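Local coordinates for tetratricopeptide TPR_2 repeat protein (Thermobaculum terrenum, PDB 5DJS), which is of unknown function but joins tetratricopeptide repeat helices to a GT-B-type glycosyl transferase family 41 region that holds a uridine-5'-diphosphate, at residues C174-V177 against G178-L181; D205-T208 against D209-R212; A31-R34 against V35-I38; P40-S43 against E44-H47. The protein carries 1 engineered substitution. One frame throughout, in Å; residues are numbered along the deposited sequence.

How the contacts relate
From the N terminus, the chain first meets contact 3, inside helix 25-38, and then contact 4, where the loop after it turns into helix 43-56. These two touch, with Leu-36 CD2 3.5 Å from Leu-46 CD1, and tie successive antiparallel helices of the N-terminal helical region together. Far along the chain, contact 1 starts helix 176-187 and contact 2 starts helix 206-214. They touch too, through Cys-174 N and Asp-205 OD2, 3.0 Å apart, and through Leu-207 packed against Tyr-179. Each contact joins adjacent stretches, so none closes a long loop and none nests or crosses. The two pairs stand apart, with centres of contacts 1 and 3 about 36 Å from each other.

Contact 1: residues C174-V177 against G178-L181; sequences CHPV and GYFL
The aromatic ring of Tyr-179 folds back over the backbone that leads into its own helix, a worked case of a side chain covering a helix start. Side-chain packing comes first. With CG anti to its carbonyl carbon (chi1 -66°), the ring lies along residues 174 to 176, and His-175 N sits 3.5 Å above one face, offset toward the rim. At the far end Cys-174 CB meets Tyr-179 OH at 3.5 Å. Nearer the helix the contact is apolar, Pro-176 CD packing 4.1 Å from Tyr-179 CD2 with the two side chains side by side. Pro-176 O lies obliquely beside the Phe-180 ring.

The backbone bonds form the second group. His-175 O, Pro-176 O and Val-177 O accept in turn from Tyr-179 N (2.9 Å), Phe-180 N (3.0 Å) and Leu-181 N (2.9 Å), i to i+4 bonds near the start of helix 176-187, the helix of a beta-alpha-beta unit between parallel strands 163-169 and 193-199.

Beyond the segments, Tyr-179 makes a cation-pi contact with Arg-400, and Pro-176 approaches the bound uridine-5'-diphosphate. The chemistry thus implies a helix entry held by main-chain bonds and clasped by one ring, which links it to an arginine of the uridine-5'-diphosphate pocket.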
# COMPACT_ATOMS: atom_id res chain seq x y z
N CYS A 174 -0.79 8.83 -9.43
CA CYS A 174 -2.12 8.20 -9.31
C CYS A 174 -1.99 6.89 -8.55
O CYS A 174 -1.77 5.84 -9.15
CB CYS A 174 -2.76 7.95 -10.68
SG CYS A 174 -3.26 9.46 -11.52
N HIS A 175 -2.11 6.99 -7.23
CA HIS A 175 -1.80 5.91 -6.31
C HIS A 175 -2.23 6.37 -4.92
O HIS A 175 -2.07 7.54 -4.60
CB HIS A 175 -0.29 5.63 -6.34
CG HIS A 175 0.14 4.53 -5.42
ND1 HIS A 175 0.05 3.20 -5.75
CD2 HIS A 175 0.64 4.57 -4.17
CE1 HIS A 175 0.47 2.46 -4.74
NE2 HIS A 175 0.84 3.27 -3.77
N PRO A 176 -2.77 5.46 -4.10
CA PRO A 176 -3.19 5.81 -2.74
C PRO A 176 -2.36 6.89 -2.04
O PRO A 176 -2.94 7.84 -1.51
CB PRO A 176 -3.06 4.48 -2.01
CG PRO A 176 -3.56 3.51 -3.05
CD PRO A 176 -3.11 4.05 -4.39
N VAL A 177 -1.04 6.74 -2.04
CA VAL A 177 -0.11 7.74 -1.50
C VAL A 177 -0.41 9.12 -2.07
O VAL A 177 -0.77 10.03 -1.32
CB VAL A 177 1.38 7.37 -1.74
CG1 VAL A 177 2.31 8.55 -1.50
CG2 VAL A 177 1.78 6.20 -0.85
N GLY A 178 -0.29 9.27 -3.38
CA GLY A 178 -0.63 10.52 -4.06
C GLY A 178 -2.05 11.03 -3.84
O GLY A 178 -2.27 12.25 -3.77
N TYR A 179 -3.01 10.12 -3.74
CA TYR A 179 -4.42 10.49 -3.54
C TYR A 179 -4.65 11.16 -2.19
O TYR A 179 -5.35 12.17 -2.12
CB TYR A 179 -5.37 9.27 -3.70
CG TYR A 179 -5.43 8.66 -5.10
CD1 TYR A 179 -5.42 9.46 -6.25
CD2 TYR A 179 -5.55 7.28 -5.27
CE1 TYR A 179 -5.49 8.91 -7.52
CE2 TYR A 179 -5.62 6.71 -6.54
CZ TYR A 179 -5.59 7.53 -7.66
OH TYR A 179 -5.65 6.99 -8.93
N PHE A 180 -4.05 10.62 -1.14
CA PHE A 180 -4.16 11.18 0.22
C PHE A 180 -3.18 12.32 0.52
O PHE A 180 -3.42 13.11 1.44
CB PHE A 180 -3.97 10.09 1.26
CG PHE A 180 -5.10 9.10 1.33
CD1 PHE A 180 -6.36 9.49 1.76
CD2 PHE A 180 -4.90 7.75 1.00
CE1 PHE A 180 -7.40 8.58 1.84
CE2 PHE A 180 -5.94 6.84 1.07
CZ PHE A 180 -7.19 7.25 1.50
N LEU A 181 -2.08 12.41 -0.23
CA LEU A 181 -1.12 13.50 -0.03
C LEU A 181 -1.61 14.80 -0.64
O LEU A 181 -1.42 15.86 -0.04
CB LEU A 181 0.26 13.14 -0.59
CG LEU A 181 1.37 14.17 -0.32
CD1 LEU A 181 1.66 14.28 1.17
CD2 LEU A 181 2.62 13.82 -1.10

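Contact 2: residues D205-T208 against D209-R212; sequences DALT and DRLR
Asp-205, at the N-cap of helix 206-214, reaches across through its carbonyl, whose O accepts from Asp-209 N at 3.2 Å in an almost straight bond (170°). Its carboxylate turns back over the first turn: OD1 takes Thr-208 N at 3.3 Å and, weakly, Leu-207 N, while OD2 accepts from Cys-174 N. Next, Ala-206 O receives Arg-210 N, the regular i to i+4 step.

Leu-207 O accepts from Leu-211 N, and the two side chains make the apolar contact, Leu-207 CD1 lying 4.1 Å from Leu-211 CD1. Bent at chi3 (-90°), Arg-210 lays one guanidinium face over Leu-207 CA and crosses the leucine at about a right angle; its NH1 passes beside Leu-207 CD1 and ends in a salt bridge with Glu-182.

Thr-208 O accepts from Arg-212 N at 2.7 Å and also lies over one face of that arginine's guanidinium. The group is held by a salt bridge, NH1 meeting Asp-209 OD1 at 2.9 Å on its anti side, tilted from the carboxylate plane, and by Ser-204 OG, which is hydrogen-bonded to Arg-212 NH2 and Thr-208 OG1. Asp-205 thus forms a side-chain N-cap, here opening the helix that follows edge strand 193-199 in a Rossmann-like GT-B domain.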
# COMPACT_ATOMS: atom_id res chain seq x y z
N ASP A 205 2.65 11.37 -13.94
CA ASP A 205 1.31 11.50 -14.55
C ASP A 205 0.63 12.81 -14.13
O ASP A 205 1.23 13.63 -13.45
CB ASP A 205 0.45 10.26 -14.21
CG ASP A 205 0.22 10.07 -12.71
OD1 ASP A 205 0.24 11.04 -11.93
OD2 ASP A 205 -0.03 8.91 -12.31
N ALA A 206 -0.62 13.01 -14.55
CA ALA A 206 -1.39 14.21 -14.18
C ALA A 206 -1.36 14.58 -12.68
O ALA A 206 -1.32 15.76 -12.34
CB ALA A 206 -2.84 14.06 -14.64
N LEU A 207 -1.39 13.58 -11.79
CA LEU A 207 -1.39 13.84 -10.35
C LEU A 207 -0.02 14.35 -9.85
O LEU A 207 0.04 15.20 -8.96
CB LEU A 207 -1.82 12.60 -9.56
CG LEU A 207 -1.87 12.68 -8.03
CD1 LEU A 207 -2.51 13.96 -7.52
CD2 LEU A 207 -2.65 11.52 -7.45
N THR A 208 1.08 13.85 -10.43
CA THR A 208 2.42 14.32 -10.04
C THR A 208 2.58 15.78 -10.46
O THR A 208 3.14 16.58 -9.72
CB THR A 208 3.59 13.46 -10.61
OG1 THR A 208 3.78 13.73 -12.00
CG2 THR A 208 3.33 12.00 -10.44
N ASP A 209 2.08 16.11 -11.65
CA ASP A 209 2.04 17.50 -12.13
C ASP A 209 1.29 18.40 -11.14
O ASP A 209 1.76 19.51 -10.85
CB ASP A 209 1.40 17.60 -13.52
CG ASP A 209 2.20 16.88 -14.61
OD1 ASP A 209 3.38 16.53 -14.39
OD2 ASP A 209 1.64 16.66 -15.70
N ARG A 210 0.17 17.91 -10.61
CA ARG A 210 -0.57 18.64 -9.57
C ARG A 210 0.23 18.75 -8.26
O ARG A 210 0.30 19.83 -7.67
CB ARG A 210 -1.96 18.04 -9.33
CG ARG A 210 -3.03 18.58 -10.29
CD ARG A 210 -4.42 17.99 -10.04
NE ARG A 210 -4.66 16.77 -10.82
CZ ARG A 210 -5.07 15.58 -10.35
NH1 ARG A 210 -5.33 15.37 -9.06
NH2 ARG A 210 -5.23 14.58 -11.21
N LEU A 211 0.81 17.64 -7.81
CA LEU A 211 1.65 17.64 -6.60
C LEU A 211 2.85 18.57 -6.73
O LEU A 211 3.20 19.27 -5.77
CB LEU A 211 2.14 16.21 -6.26
CG LEU A 211 1.39 15.31 -5.26
CD1 LEU A 211 -0.01 15.76 -4.88
CD2 LEU A 211 1.37 13.87 -5.77
N ARG A 212 3.48 18.59 -7.90
CA ARG A 212 4.60 19.48 -8.18
C ARG A 212 4.18 20.95 -8.11
O ARG A 212 4.89 21.77 -7.51
CB ARG A 212 5.21 19.18 -9.56
CG ARG A 212 6.52 19.91 -9.84
CD ARG A 212 7.09 19.63 -11.22
NE ARG A 212 7.35 18.20 -11.47
CZ ARG A 212 6.58 17.38 -12.20
NH1 ARG A 212 5.45 17.79 -12.77
NH2 ARG A 212 6.95 16.11 -12.35

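Contact 3: residues A31-R34 against V35-I38; sequences ACWR and VLQI
The indole of Trp-33 is approached by Leu-36 from an oblique direction. One methyl, Leu-36 CD1, does the touching, at 3.9 Å from Trp-33 CE3 and the same from CZ3, so the benzo half of the ring system takes the contact. Both side chains have CG anti to the carbonyl carbon (chi1 -75° for the tryptophan), and the i, i+3 spacing brings the Leu-36 methyl to the Trp-33 ring. The second flat group, the amide of Gln-37, leans back over the preceding turn: its NE2 comes 3.9 Å from Trp-33 O, and its CG is closer to that oxygen, at 3.4 Å.

Beneath these groups runs an ordinary helical ladder. Ala-31 O accepts from Val-35 N, Cys-32 O from Leu-36 N at 3.2 Å and more weakly from Val-35 N, and Trp-33 O from Gln-37 N at 2.9 Å. Farther round, Ile-38 lays CG1 and CD1 beside Arg-34 O, each at 3.5 Å.

The example illustrates an amphipathic division of labour. Trp-33, Arg-34 and Gln-37 occupy the exposed flank, whereas Ala-31 packs on helix 5-21, Cys-32 and Leu-36 on helix 43-56, and Val-35 on both, meeting Leu-12 and Ala-45. Such packing between the preceding and following helices is consistent with the stacked antiparallel helices of a tetratricopeptide-type array.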
# COMPACT_ATOMS: atom_id res chain seq x y z
N ALA A 31 12.44 -5.00 -26.35
CA ALA A 31 13.87 -5.33 -26.35
C ALA A 31 14.15 -6.71 -25.74
O ALA A 31 14.99 -7.45 -26.24
CB ALA A 31 14.66 -4.26 -25.60
N CYS A 32 13.45 -7.04 -24.65
CA CYS A 32 13.52 -8.38 -24.05
C CYS A 32 13.06 -9.49 -25.00
O CYS A 32 13.64 -10.57 -25.01
CB CYS A 32 12.70 -8.48 -22.77
SG CYS A 32 13.43 -7.75 -21.30
N TRP A 33 12.01 -9.23 -25.78
CA TRP A 33 11.56 -10.19 -26.80
C TRP A 33 12.62 -10.39 -27.87
O TRP A 33 12.85 -11.53 -28.29
CB TRP A 33 10.20 -9.80 -27.43
CG TRP A 33 9.02 -10.03 -26.51
CD1 TRP A 33 8.15 -9.09 -26.04
CD2 TRP A 33 8.60 -11.29 -25.94
NE1 TRP A 33 7.21 -9.68 -25.21
CE2 TRP A 33 7.47 -11.02 -25.13
CE3 TRP A 33 9.07 -12.61 -26.03
CZ2 TRP A 33 6.80 -12.03 -24.43
CZ3 TRP A 33 8.41 -13.61 -25.33
CH2 TRP A 33 7.28 -13.31 -24.53
N ARG A 34 13.27 -9.30 -28.30
CA ARG A 34 14.35 -9.37 -29.30
C ARG A 34 15.52 -10.25 -28.85
O ARG A 34 16.15 -10.91 -29.68
CB ARG A 34 14.86 -7.97 -29.70
CG ARG A 34 13.99 -7.26 -30.72
CD ARG A 34 14.72 -6.15 -31.46
NE ARG A 34 13.83 -5.50 -32.43
CZ ARG A 34 12.98 -4.49 -32.18
NH1 ARG A 34 12.88 -3.94 -30.96
NH2 ARG A 34 12.22 -4.02 -33.16
N VAL A 35 15.80 -10.28 -27.55
CA VAL A 35 16.81 -11.16 -26.97
C VAL A 35 16.36 -12.63 -27.03
O VAL A 35 17.16 -13.51 -27.35
CB VAL A 35 17.13 -10.78 -25.51
CG1 VAL A 35 18.05 -11.81 -24.85
CG2 VAL A 35 17.77 -9.40 -25.45
N LEU A 36 15.09 -12.89 -26.71
CA LEU A 36 14.55 -14.25 -26.72
C LEU A 36 14.35 -14.83 -28.13
O LEU A 36 14.32 -16.05 -28.28
CB LEU A 36 13.24 -14.33 -25.93
CG LEU A 36 13.35 -13.96 -24.44
CD1 LEU A 36 11.97 -13.89 -23.82
CD2 LEU A 36 14.23 -14.92 -23.66
N GLN A 37 14.19 -13.97 -29.15
CA GLN A 37 14.17 -14.42 -30.55
C GLN A 37 15.53 -15.01 -30.96
O GLN A 37 15.58 -15.98 -31.70
CB GLN A 37 13.82 -13.28 -31.51
CG GLN A 37 12.39 -12.77 -31.40
CD GLN A 37 12.17 -11.49 -32.19
OE1 GLN A 37 12.82 -11.24 -33.21
NE2 GLN A 37 11.24 -10.65 -31.72
N ILE A 38 16.60 -14.38 -30.47
CA ILE A 38 17.97 -14.81 -30.78
C ILE A 38 18.37 -15.96 -29.86
O ILE A 38 18.92 -16.96 -30.32
CB ILE A 38 18.98 -13.65 -30.60
CG1 ILE A 38 18.65 -12.48 -31.54
CG2 ILE A 38 20.41 -14.13 -30.87
CD1 ILE A 38 19.28 -11.16 -31.15

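Contact 4: residues P40-S43 against E44-H47; sequences PDNS and EALH
Leu-46 reaches back from the first turn of helix 43-56 over the loop that precedes it, and its side chain can be followed atom by atom. CB stands 3.8 Å from Asn-42 O, and CG stays beside the same oxygen at 4.1 Å. There the branches part: CD2 continues along the incoming backbone, 3.6 Å from Asn-42 O and 3.7 Å from Pro-40 O, whereas CD1 packs against Leu-36 of the preceding helix. Helix 59-72 supplies further neighbours, Leu-65 and Leu-72 among them.

The oxygen under this leucine is gripped twice. Asn-42 O accepts from Leu-46 N at 3.1 Å in a nearly straight bond (175°) and from Ala-45 N at a like distance, the latter donor rising well above the carbonyl plane. Asn-42 thus holds the N-cap position with its main-chain O doing the accepting. Its CG is anti to the backbone N (chi1 -155°), which carries the amide alongside the new turn and leaves ND2 beside Glu-44 N and Ala-45 N, 3.5 Å from each.

One residue on, Ser-43 O receives His-47 N at 3.0 Å. The polar ends then turn to other helices: Ser-43 OG is hydrogen-bonded to Tyr-79 OH, Glu-44 OE2 is hydrogen-bonded to His-17 NE2, and the His-47 ring meets Tyr-79 with planes about 30° apart. Taken together, the arrangement is consistent with the short turn between helices of a tetratricopeptide repeat array, helix 43-56 lying within one such repeat.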
# COMPACT_ATOMS: atom_id res chain seq x y z
N PRO A 40 16.50 -18.00 -26.78
CA PRO A 40 15.30 -18.17 -25.94
C PRO A 40 15.55 -18.75 -24.53
O PRO A 40 14.62 -18.74 -23.72
CB PRO A 40 14.42 -19.12 -26.78
CG PRO A 40 15.37 -19.89 -27.62
CD PRO A 40 16.60 -19.04 -27.83
N ASP A 41 16.76 -19.23 -24.26
CA ASP A 41 17.17 -19.64 -22.91
C ASP A 41 17.88 -18.53 -22.12
O ASP A 41 18.49 -18.81 -21.09
CB ASP A 41 18.05 -20.91 -22.98
CG ASP A 41 17.25 -22.19 -23.25
OD1 ASP A 41 15.99 -22.18 -23.18
OD2 ASP A 41 17.89 -23.23 -23.52
N ASN A 42 17.79 -17.28 -22.58
CA ASN A 42 18.40 -16.16 -21.87
C ASN A 42 17.62 -15.80 -20.58
O ASN A 42 16.63 -15.06 -20.62
CB ASN A 42 18.52 -14.95 -22.79
CG ASN A 42 19.63 -14.01 -22.37
OD1 ASN A 42 20.70 -14.00 -22.97
ND2 ASN A 42 19.38 -13.22 -21.35
N SER A 43 18.09 -16.33 -19.45
CA SER A 43 17.40 -16.18 -18.17
C SER A 43 17.30 -14.74 -17.67
O SER A 43 16.38 -14.41 -16.93
CB SER A 43 18.05 -17.05 -17.09
OG SER A 43 19.26 -16.50 -16.63
N GLU A 44 18.23 -13.88 -18.08
CA GLU A 44 18.19 -12.47 -17.69
C GLU A 44 16.99 -11.72 -18.32
O GLU A 44 16.44 -10.80 -17.71
CB GLU A 44 19.51 -11.78 -18.09
CG GLU A 44 19.78 -10.48 -17.34
CD GLU A 44 21.07 -9.80 -17.78
OE1 GLU A 44 22.00 -10.49 -18.27
OE2 GLU A 44 21.15 -8.56 -17.62
N ALA A 45 16.60 -12.16 -19.51
CA ALA A 45 15.58 -11.49 -20.31
C ALA A 45 14.20 -12.06 -19.97
O ALA A 45 13.22 -11.32 -19.91
CB ALA A 45 15.88 -11.68 -21.79
N LEU A 46 14.15 -13.38 -19.79
CA LEU A 46 13.01 -14.05 -19.15
C LEU A 46 12.66 -13.38 -17.83
O LEU A 46 11.51 -13.00 -17.61
CB LEU A 46 13.32 -15.53 -18.89
CG LEU A 46 12.87 -16.64 -19.87
CD1 LEU A 46 12.17 -16.16 -21.13
CD2 LEU A 46 14.04 -17.53 -20.22
N HIS A 47 13.66 -13.23 -16.97
CA HIS A 47 13.51 -12.54 -15.68
C HIS A 47 12.96 -11.10 -15.77
O HIS A 47 12.06 -10.74 -15.01
CB HIS A 47 14.85 -12.51 -14.94
CG HIS A 47 14.86 -11.59 -13.76
ND1 HIS A 47 14.14 -11.86 -12.61
CD2 HIS A 47 15.48 -10.40 -13.55
CE1 HIS A 47 14.33 -10.88 -11.74
NE2 HIS A 47 15.14 -9.99 -12.28